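Local coordinates for mandelate racemase/muconate lactonizing enzyme family protein (Bradyrhizobium sp. ORS 278, PDB 3TOY), which is of unknown function but belongs to the mandelate racemase/muconate lactonizing enzyme family, whose members join an alpha+beta capping domain to a modified TIM barrel, at residues L74-R79 with K83-L88; E90-E95 with M125-L130; A346-T351 with A378-T383. All blocks are in the same frame, centred on the assembly; numbering follows the deposited sequence.

Interaction 1: L74-R79 with K83-L88; sequences LFAYTR and KPLVHL. With NI (nickel (II) ion), chain G.
Ala76 and Leu85 face each other where the last residues of strand 69-75 give way to a turn and the chain comes back as helix 82-95, their CA atoms 8.1 Å apart. The reversal begins with a classic gamma turn: Thr78 N bonds back to Ala76 O, and Tyr77 at its centre takes a positive phi of 71°. Farther along, Arg79 O and Lys83 N are too distant to bond directly, and one water joins them, donating to the carbonyl and accepting from the amide at 2.8 Å each. A first-turn amide of the helix, which has no helical carbonyl to bond to, is satisfied in this way.

Leu85 carries the apolar contact with both methyls. CD1 lies against Ala76 CB at 3.8 Å, while CD2 faces Leu74 CD1 at 4.3 Å. Its CG stands anti to the carbonyl carbon (chi1 -79°), which sends the fork across the gap. A small Ala76 lets the turn pass close to the helix; Leu74 and Leu85 meet beside it, with Val58 and Met125 as further neighbours of Leu85. Phe75 starts out from the opposite side of the strand and stacks on Phe345.

Farther round the helix, His87 binds nickel through NE2 at 2.3 Å. His87 of the second subunit binds the same ion, and water molecules take further positions round it. The whole is a strand-turn-helix connection, the step from the antiparallel sheet into the helices of the N-terminal capping domain.

Interaction 2: E90-E95 with M125-L130; sequences EDIGRE and MAVSGL
Ile92 reaches from helix 82-95 to helix 122-142 and meets Ala126, Val127 and Leu130 in turn. The local axes pass 10.3 Å apart and cross at -51°, with Ile92 and Val127 nearest in the backbone.

At the root of the side chain, CB already lies 4.0 Å from Leu130 CD1. From there the two branches part. With chi1 at -59°, CG1 lies beside the backbone N and anti to the carbonyl carbon, which leaves CG2 anti to the backbone N. CG2 makes the closest approach of the contact, 3.6 Å to the same Leu130 CD1, and the two side chains run slantwise past each other. The other branch leaves through CG1 and is extended at chi2 172°, carrying CD1 toward the N-terminal end of segment 125-130. There CD1 rests on Ala126 CB at 3.9 Å, with Val127 CG2 a looser neighbour at 4.4 Å. A beta-branched residue suits the place because its two arms span one turn of the partner helix. Ala126 is small enough to admit the longer arm, and Gly93, having no side chain, leaves a low surface beside Leu130. Met110 of helix 103-113 and Phe114 enclose Ile92 further.

Residues four apart, Leu88 and Ile92 on one helix and Ala126 and Leu130 on the other, line the interface. With the crossing angle, this is consistent with ridges-into-grooves packing between such rows. Charged groups keep to the outside: Arg94 forms a salt bridge with Asp91 within its own helix, and Glu95 with Lys113.

Between the helices, then, only carbon meets carbon. The contact owes its stability to burial of methyl groups and to dispersion, and its specificity to the fit of their shapes.

Interaction 3: A346-T351 with A378-T383; sequences AGAILT and AKYQVT
Tyr380, the last helical residue before the C-terminal tail, leans its ring against Ile349 and Ala348 of the loop that follows strand 340-342. The CA atoms of Ile349 and Tyr380 are 8.3 Å apart, and the contact is small, burying 90 Å² in all.

Its firmer part is at Ile349, which is buried. CG2 comes up near the plane of the phenol ring and meets its edge at CD2, 4.0 Å away. The torsion explains the choice of methyl: with chi1 at 56°, CG1 is wedged between the backbone N and the carbonyl carbon, leaving CG2 anti to the carbonyl carbon. The longer arm turns away from the tyrosine; Ile349 also packs on Leu57, Leu59 and Trp372. Branching lets one methyl meet the ring while the other arm points elsewhere. The loop is stiffened by a short 3-10 turn, in which Ile349 N bonds to Ala346 O at 2.9 Å and Leu350 N to Gly347 O at 3.2 Å.

Toward the outside the fit slackens. Ala348 offers just its CB, 4.3 Å from Tyr380 CE2, and both residues are partly exposed. Tyrosine suits such a boundary, since its ring carbons can pack while the hydroxyl lies at the far end. Lys379 lays its aliphatic CG 4.0 Å above one face of the ring, rather toward the rim, and Pro40 of strand 29-47 also touches the Tyr380 side chain.

Beyond the helix the chain pairs loosely with strand 29-47, about residues 381-382, through backbone bonds of Tyr380 with Ile38 and Val382 with Ala36. A C-terminal segment that returns from the barrel to complete the N-terminal capping domain is a hallmark of the enolase superfamily, and this contact sits at that return.

In the fold
Interactions 1 and 2 share helix 82-95, and their centres are about 11 Å apart. They interlock around Met125, whose O lies 3.4 Å from Leu74 CD2 and whose CE lies 3.5 Å from Phe75 O. Interaction 3 is about 14 Å from interaction 1, centre to centre, and meets it through a weak, long ion pair between Lys83 NZ and the Thr383 carboxylate. Its centre is about 20 Å from that of interaction 2, with nearest atoms about 9 Å apart. Through Tyr77, segment 74-79 touches Asn272, the sequence neighbour of the calcium ligand Glu271. The other side of helix 82-95 meets the second subunit at the nickel ion.

Interaction 1: L74-R79 with K83-L88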
# COMPACT_ATOMS: atom_id res chain seq x y z
N LEU A 74 42.39 -6.33 -3.47
CA LEU A 74 41.41 -5.25 -3.43
C LEU A 74 41.84 -4.13 -4.36
O LEU A 74 43.03 -3.79 -4.40
CB LEU A 74 41.34 -4.69 -2.01
CG LEU A 74 40.99 -5.68 -0.91
CD1 LEU A 74 41.10 -4.99 0.44
CD2 LEU A 74 39.60 -6.27 -1.11
N PHE A 75 40.90 -3.60 -5.14
CA PHE A 75 41.08 -2.31 -5.80
C PHE A 75 40.71 -1.27 -4.77
O PHE A 75 39.62 -1.34 -4.19
CB PHE A 75 40.17 -2.18 -7.03
CG PHE A 75 40.15 -0.80 -7.63
CD1 PHE A 75 41.26 -0.30 -8.29
CD2 PHE A 75 39.02 0.00 -7.52
CE1 PHE A 75 41.24 0.96 -8.84
CE2 PHE A 75 39.00 1.27 -8.07
CZ PHE A 75 40.10 1.75 -8.73
N ALA A 76 41.61 -0.31 -4.55
CA ALA A 76 41.46 0.58 -3.41
C ALA A 76 40.91 1.96 -3.77
O ALA A 76 40.75 2.81 -2.89
CB ALA A 76 42.80 0.71 -2.67
N TYR A 77 40.63 2.16 -5.06
CA TYR A 77 40.11 3.44 -5.56
C TYR A 77 41.10 4.60 -5.55
O TYR A 77 41.25 5.28 -6.56
CB TYR A 77 38.84 3.85 -4.79
CG TYR A 77 37.60 3.10 -5.27
CD1 TYR A 77 36.86 3.56 -6.36
CD2 TYR A 77 37.19 1.93 -4.64
CE1 TYR A 77 35.72 2.86 -6.80
CE2 TYR A 77 36.05 1.23 -5.08
CZ TYR A 77 35.34 1.71 -6.15
OH TYR A 77 34.21 1.02 -6.59
N THR A 78 41.73 4.83 -4.41
CA THR A 78 42.64 5.98 -4.22
C THR A 78 43.85 5.57 -3.37
O THR A 78 43.74 4.69 -2.52
CB THR A 78 41.90 7.18 -3.56
OG1 THR A 78 42.83 8.23 -3.29
CG2 THR A 78 41.22 6.77 -2.25
N ARG A 79 45.01 6.18 -3.60
CA ARG A 79 46.21 5.77 -2.85
C ARG A 79 46.02 6.05 -1.36
O ARG A 79 46.58 5.38 -0.49
CB ARG A 79 47.48 6.44 -3.39
CG ARG A 79 47.52 7.95 -3.19
CD ARG A 79 48.93 8.45 -2.87
NE ARG A 79 49.86 8.30 -3.99
CZ ARG A 79 50.90 7.46 -4.01
NH1 ARG A 79 51.17 6.68 -2.97
NH2 ARG A 79 51.68 7.41 -5.09
N LYS A 83 47.30 2.53 2.80
CA LYS A 83 47.90 2.27 4.11
C LYS A 83 46.88 1.77 5.13
O LYS A 83 47.10 0.75 5.77
CB LYS A 83 48.60 3.52 4.64
CG LYS A 83 49.93 3.77 3.95
CD LYS A 83 50.63 5.01 4.48
CE LYS A 83 52.07 5.08 3.98
NZ LYS A 83 52.15 4.92 2.50
N PRO A 84 45.75 2.48 5.27
CA PRO A 84 44.67 2.04 6.16
C PRO A 84 44.25 0.58 5.87
O PRO A 84 44.11 -0.22 6.81
CB PRO A 84 43.53 3.01 5.84
CG PRO A 84 44.16 4.20 5.25
CD PRO A 84 45.43 3.74 4.58
N LEU A 85 44.07 0.24 4.59
CA LEU A 85 43.63 -1.12 4.21
C LEU A 85 44.68 -2.16 4.57
O LEU A 85 44.37 -3.22 5.10
CB LEU A 85 43.31 -1.21 2.71
CG LEU A 85 41.93 -0.64 2.33
CD1 LEU A 85 41.77 -0.56 0.81
CD2 LEU A 85 40.85 -1.50 2.95
N VAL A 86 45.95 -1.84 4.32
CA VAL A 86 47.03 -2.76 4.70
C VAL A 86 47.01 -3.05 6.20
O VAL A 86 47.09 -4.20 6.63
CB VAL A 86 48.41 -2.19 4.27
CG1 VAL A 86 49.55 -2.98 4.94
CG2 VAL A 86 48.53 -2.23 2.75
N HIS A 87 46.89 -2.00 6.98
CA HIS A 87 46.79 -2.10 8.42
C HIS A 87 45.62 -2.96 8.85
O HIS A 87 45.76 -3.82 9.68
CB HIS A 87 46.50 -0.73 8.99
CG HIS A 87 47.70 0.02 9.47
ND1 HIS A 87 48.33 -0.27 10.67
CD2 HIS A 87 48.33 1.10 8.97
CE1 HIS A 87 49.33 0.58 10.84
NE2 HIS A 87 49.35 1.42 9.83
N LEU A 88 44.46 -2.66 8.31
CA LEU A 88 43.26 -3.38 8.72
C LEU A 88 43.37 -4.87 8.42
O LEU A 88 43.05 -5.71 9.27
CB LEU A 88 42.03 -2.79 8.03
CG LEU A 88 41.62 -1.46 8.66
CD1 LEU A 88 40.66 -0.76 7.73
CD2 LEU A 88 41.00 -1.66 10.06
NI NI G . 50.39 3.46 9.45
O HOH W 1 47.80 5.22 2.03
O HOH W 2 52.44 4.05 9.50
O HOH W 3 50.16 4.04 11.41
O HOH W 4 50.97 2.90 7.46
O HOH W 5 52.40 3.15 10.07

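Interaction 2: E90-E95 with M125-L130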
# COMPACT_ATOMS: atom_id res chain seq x y z
N GLU A 90 46.06 -6.64 8.06
CA GLU A 90 47.09 -7.26 8.89
C GLU A 90 46.64 -7.37 10.33
O GLU A 90 46.85 -8.41 10.97
CB GLU A 90 48.44 -6.54 8.72
CG GLU A 90 49.03 -6.83 7.34
CD GLU A 90 50.51 -6.50 7.19
OE1 GLU A 90 51.03 -5.65 7.94
OE2 GLU A 90 51.14 -7.10 6.28
N ASP A 91 46.00 -6.32 10.82
CA ASP A 91 45.47 -6.31 12.18
C ASP A 91 44.42 -7.40 12.37
O ASP A 91 44.48 -8.17 13.33
CB ASP A 91 44.87 -4.94 12.52
CG ASP A 91 45.89 -3.99 13.11
OD1 ASP A 91 47.10 -4.23 12.94
OD2 ASP A 91 45.48 -2.99 13.74
N ILE A 92 43.46 -7.47 11.45
CA ILE A 92 42.40 -8.49 11.54
C ILE A 92 43.01 -9.87 11.37
O ILE A 92 42.71 -10.79 12.13
CB ILE A 92 41.32 -8.26 10.46
CG1 ILE A 92 40.70 -6.88 10.65
CG2 ILE A 92 40.28 -9.38 10.50
CD1 ILE A 92 39.76 -6.46 9.53
N GLY A 93 43.89 -9.99 10.38
CA GLY A 93 44.52 -11.27 10.08
C GLY A 93 45.30 -11.79 11.27
O GLY A 93 45.25 -12.98 11.61
N ARG A 94 45.97 -10.90 11.95
CA ARG A 94 46.76 -11.30 13.07
C ARG A 94 45.87 -11.96 14.10
O ARG A 94 46.27 -12.91 14.70
CB ARG A 94 47.44 -10.07 13.64
CG ARG A 94 48.39 -10.31 14.73
CD ARG A 94 49.43 -9.20 14.83
NE ARG A 94 48.92 -7.87 14.56
CZ ARG A 94 49.30 -7.14 13.53
NH1 ARG A 94 50.19 -7.60 12.69
NH2 ARG A 94 48.81 -5.95 13.34
N GLU A 95 44.67 -11.45 14.30
CA GLU A 95 43.76 -12.02 15.28
C GLU A 95 43.17 -13.36 14.87
O GLU A 95 42.54 -14.03 15.68
CB GLU A 95 42.62 -11.06 15.58
CG GLU A 95 43.07 -9.75 16.17
CD GLU A 95 41.90 -8.89 16.55
OE1 GLU A 95 40.75 -9.39 16.52
OE2 GLU A 95 42.13 -7.70 16.87
N MET A 125 35.96 -3.87 3.26
CA MET A 125 36.82 -4.28 2.14
C MET A 125 37.90 -5.25 2.62
O MET A 125 38.20 -6.24 1.94
CB MET A 125 37.45 -3.08 1.48
CG MET A 125 36.44 -2.08 0.89
SD MET A 125 37.15 -0.52 0.41
CE MET A 125 37.86 -0.93 -1.18
N ALA A 126 38.48 -4.94 3.78
CA ALA A 126 39.42 -5.86 4.45
C ALA A 126 38.80 -7.21 4.68
O ALA A 126 39.36 -8.23 4.31
CB ALA A 126 39.87 -5.27 5.77
N VAL A 127 37.63 -7.21 5.32
CA VAL A 127 36.87 -8.43 5.60
C VAL A 127 36.58 -9.25 4.33
O VAL A 127 36.75 -10.48 4.31
CB VAL A 127 35.55 -8.09 6.35
CG1 VAL A 127 34.61 -9.29 6.39
CG2 VAL A 127 35.87 -7.60 7.76
N SER A 128 36.15 -8.57 3.27
CA SER A 128 35.77 -9.27 2.04
C SER A 128 37.04 -9.79 1.38
O SER A 128 37.03 -10.85 0.78
CB SER A 128 35.04 -8.34 1.09
OG SER A 128 33.85 -7.83 1.72
N GLY A 129 38.12 -9.02 1.49
CA GLY A 129 39.41 -9.42 0.90
C GLY A 129 39.89 -10.70 1.55
O GLY A 129 40.36 -11.60 0.86
N LEU A 130 39.78 -10.77 2.87
CA LEU A 130 40.15 -11.97 3.62
C LEU A 130 39.31 -13.16 3.21
O LEU A 130 39.81 -14.25 2.96
CB LEU A 130 40.06 -11.74 5.15
CG LEU A 130 41.15 -10.81 5.71
CD1 LEU A 130 40.85 -10.25 7.08
CD2 LEU A 130 42.52 -11.55 5.70

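Interaction 3: A346-T351 with A378-T383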
# COMPACT_ATOMS: atom_id res chain seq x y z
N ALA A 346 44.62 -5.56 -12.26
CA ALA A 346 45.62 -6.42 -11.64
C ALA A 346 46.52 -7.22 -12.59
O ALA A 346 47.43 -7.92 -12.12
CB ALA A 346 44.96 -7.37 -10.64
N GLY A 347 46.27 -7.14 -13.90
CA GLY A 347 46.97 -8.02 -14.84
C GLY A 347 48.48 -7.90 -14.68
O GLY A 347 49.21 -8.89 -14.69
N ALA A 348 48.94 -6.67 -14.49
CA ALA A 348 50.37 -6.39 -14.41
C ALA A 348 51.06 -7.15 -13.28
O ALA A 348 52.25 -7.47 -13.39
CB ALA A 348 50.59 -4.90 -14.28
N ILE A 349 50.34 -7.45 -12.21
CA ILE A 349 50.95 -8.13 -11.06
C ILE A 349 50.53 -9.58 -10.83
O ILE A 349 50.84 -10.17 -9.81
CB ILE A 349 50.83 -7.31 -9.75
CG1 ILE A 349 49.36 -6.98 -9.43
CG2 ILE A 349 51.65 -6.02 -9.85
CD1 ILE A 349 48.58 -8.19 -8.91
N LEU A 350 49.85 -10.16 -11.82
CA LEU A 350 49.44 -11.57 -11.74
C LEU A 350 50.30 -12.51 -12.60
O LEU A 350 50.66 -12.17 -13.72
CB LEU A 350 47.99 -11.70 -12.23
CG LEU A 350 46.93 -11.16 -11.28
CD1 LEU A 350 45.58 -11.36 -11.95
CD2 LEU A 350 47.00 -11.90 -9.95
N THR A 351 50.59 -13.71 -12.09
CA THR A 351 51.32 -14.71 -12.89
C THR A 351 50.50 -15.15 -14.11
O THR A 351 51.04 -15.50 -15.16
CB THR A 351 51.72 -15.95 -12.06
OG1 THR A 351 50.55 -16.70 -11.70
CG2 THR A 351 52.46 -15.54 -10.79
N ALA A 378 57.35 -6.22 -6.89
CA ALA A 378 58.49 -5.42 -6.44
C ALA A 378 58.56 -4.08 -7.17
O ALA A 378 58.80 -3.04 -6.57
CB ALA A 378 59.79 -6.21 -6.62
N LYS A 379 58.36 -4.12 -8.48
CA LYS A 379 58.42 -2.91 -9.30
C LYS A 379 57.37 -1.87 -8.89
O LYS A 379 57.64 -0.67 -8.84
CB LYS A 379 58.25 -3.29 -10.78
CG LYS A 379 58.52 -2.18 -11.78
CD LYS A 379 58.44 -2.73 -13.20
CE LYS A 379 59.21 -1.88 -14.19
NZ LYS A 379 58.75 -0.46 -14.20
N TYR A 380 56.15 -2.34 -8.60
CA TYR A 380 55.02 -1.42 -8.36
C TYR A 380 54.61 -1.22 -6.90
O TYR A 380 53.72 -0.42 -6.61
CB TYR A 380 53.81 -1.86 -9.18
CG TYR A 380 54.12 -1.90 -10.65
CD1 TYR A 380 54.59 -0.77 -11.31
CD2 TYR A 380 53.94 -3.07 -11.38
CE1 TYR A 380 54.88 -0.81 -12.65
CE2 TYR A 380 54.22 -3.11 -12.74
CZ TYR A 380 54.70 -1.98 -13.36
OH TYR A 380 54.98 -2.00 -14.70
N GLN A 381 55.27 -1.92 -5.99
CA GLN A 381 54.96 -1.78 -4.58
C GLN A 381 55.21 -0.37 -4.08
O GLN A 381 56.18 0.28 -4.48
CB GLN A 381 55.77 -2.78 -3.76
CG GLN A 381 55.49 -2.75 -2.28
CD GLN A 381 56.05 -3.98 -1.58
OE1 GLN A 381 56.86 -4.72 -2.15
NE2 GLN A 381 55.64 -4.19 -0.33
N VAL A 382 54.31 0.12 -3.23
CA VAL A 382 54.50 1.39 -2.55
C VAL A 382 54.42 1.13 -1.06
O VAL A 382 53.70 0.24 -0.61
CB VAL A 382 53.44 2.43 -2.94
CG1 VAL A 382 53.55 2.78 -4.41
CG2 VAL A 382 52.04 1.93 -2.59
N THR A 383 55.19 1.89 -0.29
CA THR A 383 55.21 1.66 1.15
C THR A 383 55.17 2.97 1.92
O THR A 383 55.40 4.05 1.36
CB THR A 383 56.46 0.85 1.58
OG1 THR A 383 57.64 1.59 1.25
CG2 THR A 383 56.48 -0.51 0.88
OXT THR A 383 54.91 2.97 3.13